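Long-range contacts in geranyltranstransferase (Legionella pneumophila subsp. pneumophila, PDB 3LOM), which probably makes farnesyl diphosphate, or a related prenyl diphosphate, by magnesium-dependent head-to-tail condensation of isoprenoid diphosphates: residues E170-S174 against K254-A258; A214-Y218 against S280-F284; Y232-Y236 against N262-E267; Y274-M278 against T295-Q299. Residues are numbered along the deposited sequence.

Contact 1. Residues E170-S174 against K254-A258; sequences ELAKS and KTTFA
Residues 170-174 follow helix 160-169, with helical angles from Glu-170 to Ala-172 before Lys-173 becomes extended (psi 152°). Opposite runs Lys-254 to Thr-256, also extended, with the CA atoms of Ala-172 and Lys-254 5.2 Å apart. No hydrogen bond crosses; instead Lys-254 CA points its hydrogen at Leu-171 O, 3.5 Å away. Thr-255 (chi1 t) directs its methyl inward, CG2 lying 3.4 Å from Lys-173 O and 4.3 Å from Leu-171 CG, so a beta-branched residue fills the gap. Leu-171 (chi1 near -101°, chi2 p) packs on Ile-184. Lys-254 starts outward and bends back (chi1 near -109°, chi2 m, then t, t), its NZ 4.1 Å from Leu-171 CD2. Extended Lys-173 (m, t, t, t) spans back three residues to Glu-170 (m, m) in a salt bridge, NZ to OE2 2.9 Å. Thr-256 (chi1 p) N-caps helix 257-260 through a weak bond, Ala-258 N to OG1 3.1 Å. Phe-257 N bonds Asp-231, in the second DDxxD motif of polyprenyl synthases.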
loop_
_atom_site.group_PDB
_atom_site.type_symbol
_atom_site.label_atom_id
_atom_site.label_comp_id
_atom_site.label_asym_id
_atom_site.label_seq_id
_atom_site.Cartn_x
_atom_site.Cartn_y
_atom_site.Cartn_z
ATOM N N GLU A 170 14.751 -0.332 -18.531
ATOM C CA GLU A 170 15.644 0.539 -19.320
ATOM C C GLU A 170 17.133 0.337 -19.082
ATOM O O GLU A 170 17.917 0.427 -20.027
ATOM C CB GLU A 170 15.307 2.028 -19.149
ATOM C CG GLU A 170 13.857 2.391 -19.389
ATOM C CD GLU A 170 13.287 1.761 -20.646
ATOM O OE1 GLU A 170 12.329 0.963 -20.525
ATOM O OE2 GLU A 170 13.796 2.059 -21.749
ATOM N N LEU A 171 17.527 0.072 -17.835
ATOM C CA LEU A 171 18.951 -0.025 -17.469
ATOM C C LEU A 171 19.666 -1.232 -18.076
ATOM O O LEU A 171 20.899 -1.272 -18.108
ATOM C CB LEU A 171 19.138 -0.001 -15.947
ATOM C CG LEU A 171 19.571 1.290 -15.237
ATOM C CD1 LEU A 171 18.788 2.517 -15.687
ATOM C CD2 LEU A 171 19.475 1.124 -13.725
ATOM N N ALA A 172 18.879 -2.202 -18.545
ATOM C CA ALA A 172 19.369 -3.346 -19.309
ATOM C C ALA A 172 20.086 -2.897 -20.589
ATOM O O ALA A 172 21.147 -3.426 -20.936
ATOM C CB ALA A 172 18.211 -4.288 -19.640
ATOM N N LYS A 173 19.499 -1.915 -21.273
ATOM C CA LYS A 173 20.099 -1.284 -22.449
ATOM C C LYS A 173 21.236 -0.358 -22.016
ATOM O O LYS A 173 21.220 0.174 -20.906
ATOM C CB LYS A 173 19.044 -0.478 -23.214
ATOM C CG LYS A 173 17.713 -1.196 -23.413
ATOM C CD LYS A 173 16.591 -0.206 -23.690
ATOM C CE LYS A 173 15.232 -0.889 -23.635
ATOM N NZ LYS A 173 14.122 0.072 -23.877
ATOM N N SER A 174 22.220 -0.174 -22.892
ATOM C CA SER A 174 23.355 0.709 -22.606
ATOM C C SER A 174 23.231 2.050 -23.341
ATOM O O SER A 174 24.204 2.800 -23.467
ATOM C CB SER A 174 24.682 0.011 -22.941
ATOM O OG SER A 174 24.731 -0.391 -24.300
ATOM N N LYS A 254 24.630 -2.885 -19.619
ATOM C CA LYS A 254 24.306 -2.192 -18.374
ATOM C C LYS A 254 24.779 -0.738 -18.356
ATOM O O LYS A 254 25.650 -0.347 -19.141
ATOM C CB LYS A 254 24.879 -2.946 -17.168
ATOM C CG LYS A 254 23.833 -3.637 -16.308
ATOM C CD LYS A 254 23.081 -2.634 -15.433
ATOM C CE LYS A 254 22.182 -3.331 -14.428
ATOM N NZ LYS A 254 21.643 -2.378 -13.417
ATOM N N THR A 255 24.191 0.053 -17.456
ATOM C CA THR A 255 24.581 1.454 -17.266
ATOM C C THR A 255 24.426 1.923 -15.818
ATOM O O THR A 255 23.364 1.778 -15.211
ATOM C CB THR A 255 23.842 2.415 -18.232
ATOM O OG1 THR A 255 23.953 3.761 -17.748
ATOM C CG2 THR A 255 22.375 2.044 -18.356
ATOM N N THR A 256 25.512 2.466 -15.275
ATOM C CA THR A 256 25.539 3.031 -13.929
ATOM C C THR A 256 26.223 4.395 -13.979
ATOM O O THR A 256 26.730 4.805 -15.032
ATOM C CB THR A 256 26.334 2.136 -12.944
ATOM O OG1 THR A 256 27.666 1.941 -13.434
ATOM C CG2 THR A 256 25.661 0.781 -12.740
ATOM N N PHE A 257 26.259 5.085 -12.838
ATOM C CA PHE A 257 27.080 6.288 -12.691
ATOM C C PHE A 257 28.559 5.960 -12.909
ATOM O O PHE A 257 29.334 6.817 -13.327
ATOM C CB PHE A 257 26.881 6.933 -11.313
ATOM C CG PHE A 257 25.587 7.699 -11.176
ATOM C CD1 PHE A 257 25.413 8.924 -11.816
ATOM C CD2 PHE A 257 24.548 7.203 -10.395
ATOM C CE1 PHE A 257 24.218 9.637 -11.690
ATOM C CE2 PHE A 257 23.350 7.909 -10.260
ATOM C CZ PHE A 257 23.185 9.128 -10.912
ATOM N N ALA A 258 28.925 4.707 -12.644
ATOM C CA ALA A 258 30.295 4.228 -12.796
ATOM C C ALA A 258 30.640 3.780 -14.214
ATOM O O ALA A 258 31.776 3.385 -14.481
ATOM C CB ALA A 258 30.574 3.109 -11.806
#

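Contact 2. Residues A214-Y218 against S280-F284; sequences ALRTY and SLRLF
Phe-284 (chi1 m, chi2 near -83°) brings the far end of its ring up to two side chains of helix 209-236: CE2 lies 4.2 Å from Ala-214 CB, and CZ 4.1 Å from Leu-215 CD2. Leu-215 starts away from the turn but, with chi1 m and chi2 t, its end comes back. Residues 214-218 are regular helix; 280-284 follow helix 263-279 as a turn in which Phe-284 N bonds Leu-281 O at 3.0 Å. The backbones come nearest where Ala-214 and Ser-280 place their CA atoms 5.4 Å apart, a closeness that small residues permit. Ser-280 (chi1 t) donates a hydrogen bond from OG to Ala-214 O, 2.6 Å; that carbonyl also receives a weak bond from Tyr-218 N at 3.3 Å. Thr-217 CB sits 3.5 Å from Ser-280 OG, the threonine hydroxyl being bonded to Ser-213 O. Tyr-218 (chi1 t) meets Leu-281 (chi1 m, chi2 near 148°) apolarly, CD1 to CD1 3.8 Å; the OH of Tyr-218 is hydrogen-bonded to Thr-295 OG1. This is packing of an interhelical turn on a helix in the helical isoprenoid synthase fold, where the connection between helices 263-279 and 289-303 closes against helix 209-236.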
loop_
_atom_site.group_PDB
_atom_site.type_symbol
_atom_site.label_atom_id
_atom_site.label_comp_id
_atom_site.label_asym_id
_atom_site.label_seq_id
_atom_site.Cartn_x
_atom_site.Cartn_y
_atom_site.Cartn_z
ATOM N N ALA A 214 16.181 24.636 2.415
ATOM C CA ALA A 214 17.456 24.135 2.932
ATOM C C ALA A 214 17.421 22.625 3.183
ATOM O O ALA A 214 18.420 21.933 2.973
ATOM C CB ALA A 214 17.862 24.883 4.199
ATOM N N LEU A 215 16.272 22.121 3.632
ATOM C CA LEU A 215 16.102 20.684 3.850
ATOM C C LEU A 215 16.007 19.965 2.506
ATOM O O LEU A 215 16.739 18.997 2.258
ATOM C CB LEU A 215 14.873 20.395 4.721
ATOM C CG LEU A 215 14.938 20.795 6.203
ATOM C CD1 LEU A 215 13.614 20.524 6.887
ATOM C CD2 LEU A 215 16.071 20.084 6.948
ATOM N N ARG A 216 15.130 20.483 1.643
ATOM C CA ARG A 216 14.926 19.998 0.275
ATOM C C ARG A 216 16.209 19.854 -0.547
ATOM O O ARG A 216 16.366 18.879 -1.282
ATOM C CB ARG A 216 13.908 20.882 -0.454
ATOM C CG ARG A 216 12.482 20.626 -0.006
ATOM C CD ARG A 216 11.544 21.779 -0.304
ATOM N NE ARG A 216 10.193 21.484 0.173
ATOM C CZ ARG A 216 9.165 22.326 0.129
ATOM N NH1 ARG A 216 9.310 23.547 -0.370
ATOM N NH2 ARG A 216 7.982 21.943 0.595
ATOM N N THR A 217 17.124 20.809 -0.398
ATOM C CA THR A 217 18.427 20.749 -1.065
ATOM C C THR A 217 19.294 19.628 -0.479
ATOM O O THR A 217 19.859 18.828 -1.233
ATOM C CB THR A 217 19.158 22.114 -1.013
ATOM O OG1 THR A 217 18.314 23.122 -1.577
ATOM C CG2 THR A 217 20.473 22.080 -1.792
ATOM N N TYR A 218 19.380 19.559 0.855
ATOM C CA TYR A 218 20.089 18.456 1.517
ATOM C C TYR A 218 19.539 17.107 1.046
ATOM O O TYR A 218 20.303 16.249 0.623
ATOM C CB TYR A 218 20.035 18.564 3.051
ATOM C CG TYR A 218 20.800 17.454 3.752
ATOM C CD1 TYR A 218 22.186 17.511 3.883
ATOM C CD2 TYR A 218 20.138 16.337 4.267
ATOM C CE1 TYR A 218 22.894 16.486 4.510
ATOM C CE2 TYR A 218 20.836 15.306 4.897
ATOM C CZ TYR A 218 22.210 15.390 5.016
ATOM O OH TYR A 218 22.899 14.379 5.634
ATOM N N SER A 280 24.268 23.261 2.902
ATOM C CA SER A 280 22.830 23.527 2.938
ATOM C C SER A 280 22.281 23.691 4.359
ATOM O O SER A 280 21.187 24.232 4.550
ATOM C CB SER A 280 22.080 22.400 2.215
ATOM O OG SER A 280 20.719 22.729 2.013
ATOM N N LEU A 281 23.047 23.233 5.347
ATOM C CA LEU A 281 22.590 23.186 6.736
ATOM C C LEU A 281 23.190 24.299 7.596
ATOM O O LEU A 281 22.944 24.363 8.805
ATOM C CB LEU A 281 22.928 21.824 7.349
ATOM C CG LEU A 281 22.655 20.595 6.479
ATOM C CD1 LEU A 281 23.662 19.506 6.791
ATOM C CD2 LEU A 281 21.210 20.102 6.621
ATOM N N ARG A 282 23.960 25.181 6.959
ATOM C CA ARG A 282 24.671 26.260 7.653
ATOM C C ARG A 282 23.744 27.357 8.184
ATOM O O ARG A 282 24.161 28.183 8.997
ATOM C CB ARG A 282 25.754 26.851 6.753
ATOM C CG ARG A 282 26.832 25.854 6.371
ATOM C CD ARG A 282 27.781 26.446 5.354
ATOM N NE ARG A 282 28.763 27.339 5.959
ATOM C CZ ARG A 282 29.633 28.073 5.272
ATOM N NH1 ARG A 282 29.642 28.030 3.944
ATOM N NH2 ARG A 282 30.493 28.854 5.912
ATOM N N LEU A 283 22.493 27.348 7.726
ATOM C CA LEU A 283 21.434 28.179 8.293
ATOM C C LEU A 283 21.140 27.764 9.742
ATOM O O LEU A 283 20.841 28.609 10.586
ATOM C CB LEU A 283 20.164 28.063 7.443
ATOM C CG LEU A 283 19.306 29.307 7.169
ATOM C CD1 LEU A 283 18.395 29.068 5.969
ATOM C CD2 LEU A 283 18.490 29.768 8.381
ATOM N N PHE A 284 21.232 26.464 10.017
ATOM C CA PHE A 284 20.989 25.918 11.353
ATOM C C PHE A 284 22.222 26.059 12.245
ATOM O O PHE A 284 22.099 26.233 13.460
ATOM C CB PHE A 284 20.567 24.447 11.268
ATOM C CG PHE A 284 19.433 24.185 10.307
ATOM C CD1 PHE A 284 18.111 24.381 10.697
ATOM C CD2 PHE A 284 19.690 23.725 9.014
ATOM C CE1 PHE A 284 17.063 24.137 9.811
ATOM C CE2 PHE A 284 18.652 23.480 8.120
ATOM C CZ PHE A 284 17.334 23.685 8.520
#

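Contact 3. Residues Y232-Y236 against N262-E267; sequences YLDLY and NKQQLE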
loop_
_atom_site.group_PDB
_atom_site.type_symbol
_atom_site.label_atom_id
_atom_site.label_comp_id
_atom_site.label_asym_id
_atom_site.label_seq_id
_atom_site.Cartn_x
_atom_site.Cartn_y
_atom_site.Cartn_z
ATOM N N TYR A 232 29.776 3.464 -7.392
ATOM C CA TYR A 232 31.218 3.611 -7.192
ATOM C C TYR A 232 31.804 2.433 -6.422
ATOM O O TYR A 232 32.893 1.958 -6.746
ATOM C CB TYR A 232 31.522 4.924 -6.455
ATOM C CG TYR A 232 32.990 5.171 -6.158
ATOM C CD1 TYR A 232 33.884 5.505 -7.176
ATOM C CD2 TYR A 232 33.479 5.092 -4.853
ATOM C CE1 TYR A 232 35.231 5.735 -6.905
ATOM C CE2 TYR A 232 34.821 5.323 -4.572
ATOM C CZ TYR A 232 35.690 5.645 -5.599
ATOM O OH TYR A 232 37.016 5.875 -5.320
ATOM N N LEU A 233 31.073 1.977 -5.407
ATOM C CA LEU A 233 31.511 0.885 -4.539
ATOM C C LEU A 233 31.606 -0.445 -5.286
ATOM O O LEU A 233 32.711 -0.923 -5.536
ATOM C CB LEU A 233 30.603 0.768 -3.305
ATOM C CG LEU A 233 30.979 1.433 -1.969
ATOM C CD1 LEU A 233 31.665 2.794 -2.105
ATOM C CD2 LEU A 233 29.747 1.539 -1.072
ATOM N N ASP A 234 30.464 -1.007 -5.691
ATOM C CA ASP A 234 30.439 -2.343 -6.311
ATOM C C ASP A 234 31.036 -2.464 -7.728
ATOM O O ASP A 234 30.853 -3.486 -8.394
ATOM C CB ASP A 234 29.048 -3.009 -6.208
ATOM C CG ASP A 234 27.935 -2.194 -6.857
ATOM O OD1 ASP A 234 28.013 -1.891 -8.068
ATOM O OD2 ASP A 234 26.952 -1.889 -6.151
ATOM N N LEU A 235 31.746 -1.433 -8.179
ATOM C CA LEU A 235 32.627 -1.571 -9.336
ATOM C C LEU A 235 34.093 -1.563 -8.900
ATOM O O LEU A 235 34.866 -2.432 -9.306
ATOM C CB LEU A 235 32.362 -0.494 -10.400
ATOM C CG LEU A 235 32.956 -0.773 -11.796
ATOM C CD1 LEU A 235 31.971 -0.447 -12.899
ATOM C CD2 LEU A 235 34.275 -0.045 -12.047
ATOM N N TYR A 236 34.463 -0.595 -8.062
ATOM C CA TYR A 236 35.875 -0.355 -7.753
ATOM C C TYR A 236 36.456 -1.140 -6.568
ATOM O O TYR A 236 37.320 -1.996 -6.774
ATOM C CB TYR A 236 36.174 1.152 -7.650
ATOM C CG TYR A 236 36.106 1.864 -8.988
ATOM C CD1 TYR A 236 37.023 1.573 -10.002
ATOM C CD2 TYR A 236 35.124 2.820 -9.242
ATOM C CE1 TYR A 236 36.964 2.219 -11.234
ATOM C CE2 TYR A 236 35.053 3.469 -10.473
ATOM C CZ TYR A 236 35.974 3.161 -11.464
ATOM O OH TYR A 236 35.915 3.798 -12.683
ATOM N N ASN A 262 33.924 8.360 -15.124
ATOM C CA ASN A 262 35.108 7.562 -14.817
ATOM C C ASN A 262 35.450 7.671 -13.324
ATOM O O ASN A 262 34.833 8.460 -12.606
ATOM C CB ASN A 262 36.280 7.911 -15.763
ATOM C CG ASN A 262 37.319 8.844 -15.141
ATOM O OD1 ASN A 262 37.002 9.906 -14.600
ATOM N ND2 ASN A 262 38.582 8.442 -15.239
ATOM N N LYS A 263 36.411 6.869 -12.871
ATOM C CA LYS A 263 36.846 6.839 -11.474
ATOM C C LYS A 263 37.004 8.228 -10.838
ATOM O O LYS A 263 36.372 8.521 -9.821
ATOM C CB LYS A 263 38.150 6.045 -11.364
ATOM C CG LYS A 263 38.455 5.514 -9.975
ATOM C CD LYS A 263 39.618 4.538 -10.011
ATOM C CE LYS A 263 40.078 4.191 -8.603
ATOM N NZ LYS A 263 40.985 3.011 -8.604
ATOM N N GLN A 264 37.807 9.083 -11.469
ATOM C CA GLN A 264 38.137 10.404 -10.928
ATOM C C GLN A 264 36.949 11.355 -11.007
ATOM O O GLN A 264 36.730 12.160 -10.098
ATOM C CB GLN A 264 39.348 11.027 -11.648
ATOM C CG GLN A 264 40.111 10.127 -12.643
ATOM C CD GLN A 264 40.836 8.930 -12.014
ATOM O OE1 GLN A 264 41.039 7.909 -12.677
ATOM N NE2 GLN A 264 41.221 9.050 -10.741
ATOM N N GLN A 265 36.196 11.252 -12.104
ATOM C CA GLN A 265 34.987 12.049 -12.316
ATOM C C GLN A 265 33.922 11.710 -11.287
ATOM O O GLN A 265 33.293 12.612 -10.723
ATOM C CB GLN A 265 34.415 11.811 -13.714
ATOM C CG GLN A 265 35.167 12.488 -14.844
ATOM C CD GLN A 265 34.647 12.063 -16.197
ATOM O OE1 GLN A 265 34.861 10.930 -16.629
ATOM N NE2 GLN A 265 33.951 12.969 -16.874
ATOM N N LEU A 266 33.726 10.413 -11.057
ATOM C CA LEU A 266 32.741 9.943 -10.093
ATOM C C LEU A 266 33.121 10.397 -8.693
ATOM O O LEU A 266 32.276 10.930 -7.981
ATOM C CB LEU A 266 32.568 8.421 -10.159
ATOM C CG LEU A 266 31.469 7.737 -9.331
ATOM C CD1 LEU A 266 30.154 8.523 -9.256
ATOM C CD2 LEU A 266 31.219 6.357 -9.892
ATOM N N GLU A 267 34.397 10.214 -8.337
ATOM C CA GLU A 267 34.959 10.664 -7.058
ATOM C C GLU A 267 34.681 12.135 -6.768
ATOM O O GLU A 267 34.323 12.490 -5.642
ATOM C CB GLU A 267 36.469 10.424 -7.023
ATOM C CG GLU A 267 36.877 9.032 -6.568
ATOM C CD GLU A 267 38.321 8.694 -6.912
ATOM O OE1 GLU A 267 39.130 9.626 -7.120
ATOM O OE2 GLU A 267 38.646 7.487 -6.973
#
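The helical turn 232-236, in the C-terminal part of helix 209-236, and the first turn of helix 263-279 run nearly antiparallel, their directions 156° apart and their axes no closer than 11.9 Å. Tyr-232 and Leu-266 come nearest, CA to CA 7.1 Å, and the wide gap suits two tyrosines. Tyr-232 rests CB 3.7 Å from Leu-266 CD2, while its OH donates to Glu-267 OE2 at 2.8 Å, giving the hydroxyl of a buried ring a partner. Tyr-232 and Leu-233 are the two variable positions of the second DDxxD motif of polyprenyl synthases, which Asp-234 closes and whose aspartates in relatives bind the magnesium ions that hold the substrate diphosphate. Tyr-236 receives Lys-263 as a CH-pi contact, CG 3.9 Å from the ring centroid and 16° off its normal; the all-trans lysine chain keeps its ammonium beyond the ring. Asn-262 N-caps helix 263-279 in a capping box with Gln-265: Gln-265 N bonds Asn-262 OD1 at 2.9 Å, and Asn-262 N bonds Gln-265 OE1 at 3.1 Å.

Contact 4. Residues Y274-M278 against T295-Q299; sequences YQIAM and TKQLQ
This is helix-to-helix packing within an antiparallel pair, between helices 263-279 and 289-303 near the C-terminus. Both segments are regular helix and their axes run 175° apart in direction, 10.8 Å at closest. The register pairs Tyr-274 with Gln-299 (CA to CA 6.9 Å) and Met-278 with Thr-295 (7.3 Å), so one turn on each helix matches one on the other. Tyr-274, with chi1 near -95°, lays its ring along the opposite helix. Gln-299, chi1 and chi2 both t, sets CB over the ring face in a CH-pi contact, 3.7 Å from the centroid and only 5° off the normal. Thr-295 CG2 lies 3.7 Å from Tyr-274 CD1, and Leu-298 CB 4.2 Å from Tyr-274 CZ. No hydrogen bond joins the two segments directly: Gln-229 bridges them, bonding Tyr-274 OH through OE1 and Leu-298 O through NE2. Met-278 (chi1 m, chi2 m, chi3 t) bends across the groove, SD 3.9 Å from Thr-295 CG2 and CE 3.8 Å from Lys-296 CD and 3.7 Å from Gln-299 NE2, so an unbranched, flexible chain can thread between the threonine methyl, the lysine stem and the glutamine amide. Beyond the pair, helix 209-236 packs on Tyr-274 through Ile-222, Val-225 and Phe-226, while Gln-297 touches Lys-10 and Ile-13 of helix 5-28.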
loop_
_atom_site.group_PDB
_atom_site.type_symbol
_atom_site.label_atom_id
_atom_site.label_comp_id
_atom_site.label_asym_id
_atom_site.label_seq_id
_atom_site.Cartn_x
_atom_site.Cartn_y
_atom_site.Cartn_z
ATOM N N TYR A 274 28.170 16.015 -1.915
ATOM C CA TYR A 274 28.258 16.022 -0.449
ATOM C C TYR A 274 28.565 17.408 0.100
ATOM O O TYR A 274 28.011 17.800 1.125
ATOM C CB TYR A 274 29.298 15.018 0.063
ATOM C CG TYR A 274 28.711 13.677 0.444
ATOM C CD1 TYR A 274 27.789 13.568 1.484
ATOM C CD2 TYR A 274 29.079 12.514 -0.232
ATOM C CE1 TYR A 274 27.244 12.339 1.836
ATOM C CE2 TYR A 274 28.539 11.282 0.111
ATOM C CZ TYR A 274 27.622 11.202 1.147
ATOM O OH TYR A 274 27.078 9.989 1.489
ATOM N N GLN A 275 29.443 18.136 -0.593
ATOM C CA GLN A 275 29.818 19.504 -0.228
ATOM C C GLN A 275 28.605 20.430 -0.271
ATOM O O GLN A 275 28.403 21.228 0.647
ATOM C CB GLN A 275 30.930 20.015 -1.153
ATOM C CG GLN A 275 31.706 21.232 -0.648
ATOM C CD GLN A 275 31.105 22.563 -1.084
ATOM O OE1 GLN A 275 31.218 23.564 -0.373
ATOM N NE2 GLN A 275 30.463 22.581 -2.253
ATOM N N ILE A 276 27.799 20.302 -1.330
ATOM C CA ILE A 276 26.557 21.063 -1.477
ATOM C C ILE A 276 25.588 20.690 -0.352
ATOM O O ILE A 276 24.923 21.563 0.222
ATOM C CB ILE A 276 25.910 20.871 -2.898
ATOM C CG1 ILE A 276 26.845 21.346 -4.027
ATOM C CG2 ILE A 276 24.548 21.567 -3.014
ATOM C CD1 ILE A 276 27.348 22.795 -3.922
ATOM N N ALA A 277 25.539 19.396 -0.024
ATOM C CA ALA A 277 24.710 18.895 1.078
ATOM C C ALA A 277 25.129 19.467 2.443
ATOM O O ALA A 277 24.270 19.916 3.210
ATOM C CB ALA A 277 24.700 17.368 1.097
ATOM N N MET A 278 26.440 19.465 2.719
ATOM C CA MET A 278 27.028 20.073 3.929
ATOM C C MET A 278 26.644 21.543 4.098
ATOM O O MET A 278 26.166 21.957 5.158
ATOM C CB MET A 278 28.557 19.986 3.891
ATOM C CG MET A 278 29.141 18.601 4.006
ATOM S SD MET A 278 28.874 17.845 5.607
ATOM C CE MET A 278 30.076 16.530 5.488
ATOM N N THR A 295 26.471 12.984 7.965
ATOM C CA THR A 295 26.764 13.238 6.555
ATOM C C THR A 295 28.225 12.922 6.245
ATOM O O THR A 295 28.527 12.285 5.233
ATOM C CB THR A 295 26.447 14.700 6.178
ATOM O OG1 THR A 295 25.136 15.043 6.650
ATOM C CG2 THR A 295 26.508 14.906 4.671
ATOM N N LYS A 296 29.116 13.341 7.141
ATOM C CA LYS A 296 30.540 13.060 7.001
ATOM C C LYS A 296 30.856 11.575 7.179
ATOM O O LYS A 296 31.802 11.072 6.574
ATOM C CB LYS A 296 31.363 13.923 7.960
ATOM C CG LYS A 296 32.757 14.231 7.444
ATOM C CD LYS A 296 33.109 15.698 7.629
ATOM C CE LYS A 296 34.210 16.111 6.662
ATOM N NZ LYS A 296 34.372 17.588 6.592
ATOM N N GLN A 297 30.060 10.882 7.995
ATOM C CA GLN A 297 30.157 9.424 8.123
ATOM C C GLN A 297 29.705 8.730 6.838
ATOM O O GLN A 297 30.336 7.771 6.385
ATOM C CB GLN A 297 29.333 8.910 9.310
ATOM C CG GLN A 297 30.011 9.020 10.672
ATOM C CD GLN A 297 29.180 8.422 11.803
ATOM O OE1 GLN A 297 28.113 7.842 11.579
ATOM N NE2 GLN A 297 29.671 8.562 13.030
ATOM N N LEU A 298 28.614 9.228 6.256
ATOM C CA LEU A 298 28.077 8.698 5.001
ATOM C C LEU A 298 28.991 8.985 3.814
ATOM O O LEU A 298 29.044 8.198 2.874
ATOM C CB LEU A 298 26.677 9.257 4.736
ATOM C CG LEU A 298 25.545 8.771 5.644
ATOM C CD1 LEU A 298 24.455 9.826 5.733
ATOM C CD2 LEU A 298 24.978 7.446 5.158
ATOM N N GLN A 299 29.701 10.108 3.863
ATOM C CA GLN A 299 30.691 10.449 2.843
ATOM C C GLN A 299 31.925 9.544 2.900
ATOM O O GLN A 299 32.443 9.130 1.857
ATOM C CB GLN A 299 31.089 11.928 2.952
ATOM C CG GLN A 299 32.110 12.391 1.910
ATOM C CD GLN A 299 32.232 13.902 1.804
ATOM O OE1 GLN A 299 32.847 14.416 0.869
ATOM N NE2 GLN A 299 31.641 14.622 2.755
#

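How the contacts relate
Helix 209-236 links the set: contact 2 uses its first half, contact 3 its C-terminal part, and contact 4 packs against its middle. Contacts 2 and 4 adjoin, with centres about 12 Å apart and Tyr-218 OH 2.5 Å from Thr-295 OG1, a probable hydrogen bond. Contacts 1 and 3, with centres about 15 Å apart, touch where Ala-258 CA lies 3.7 Å from Leu-266 CD2. Contact 1 reaches the second DDxxD motif through the bond from Phe-257 N to Asp-231; segment 232-236 of contact 3 contains its last three residues, of which Tyr-232 makes the packing. Contact 2 is remote, its centre about 31 Å from that of contact 1. Contacts 3 and 4 share helix 263-279.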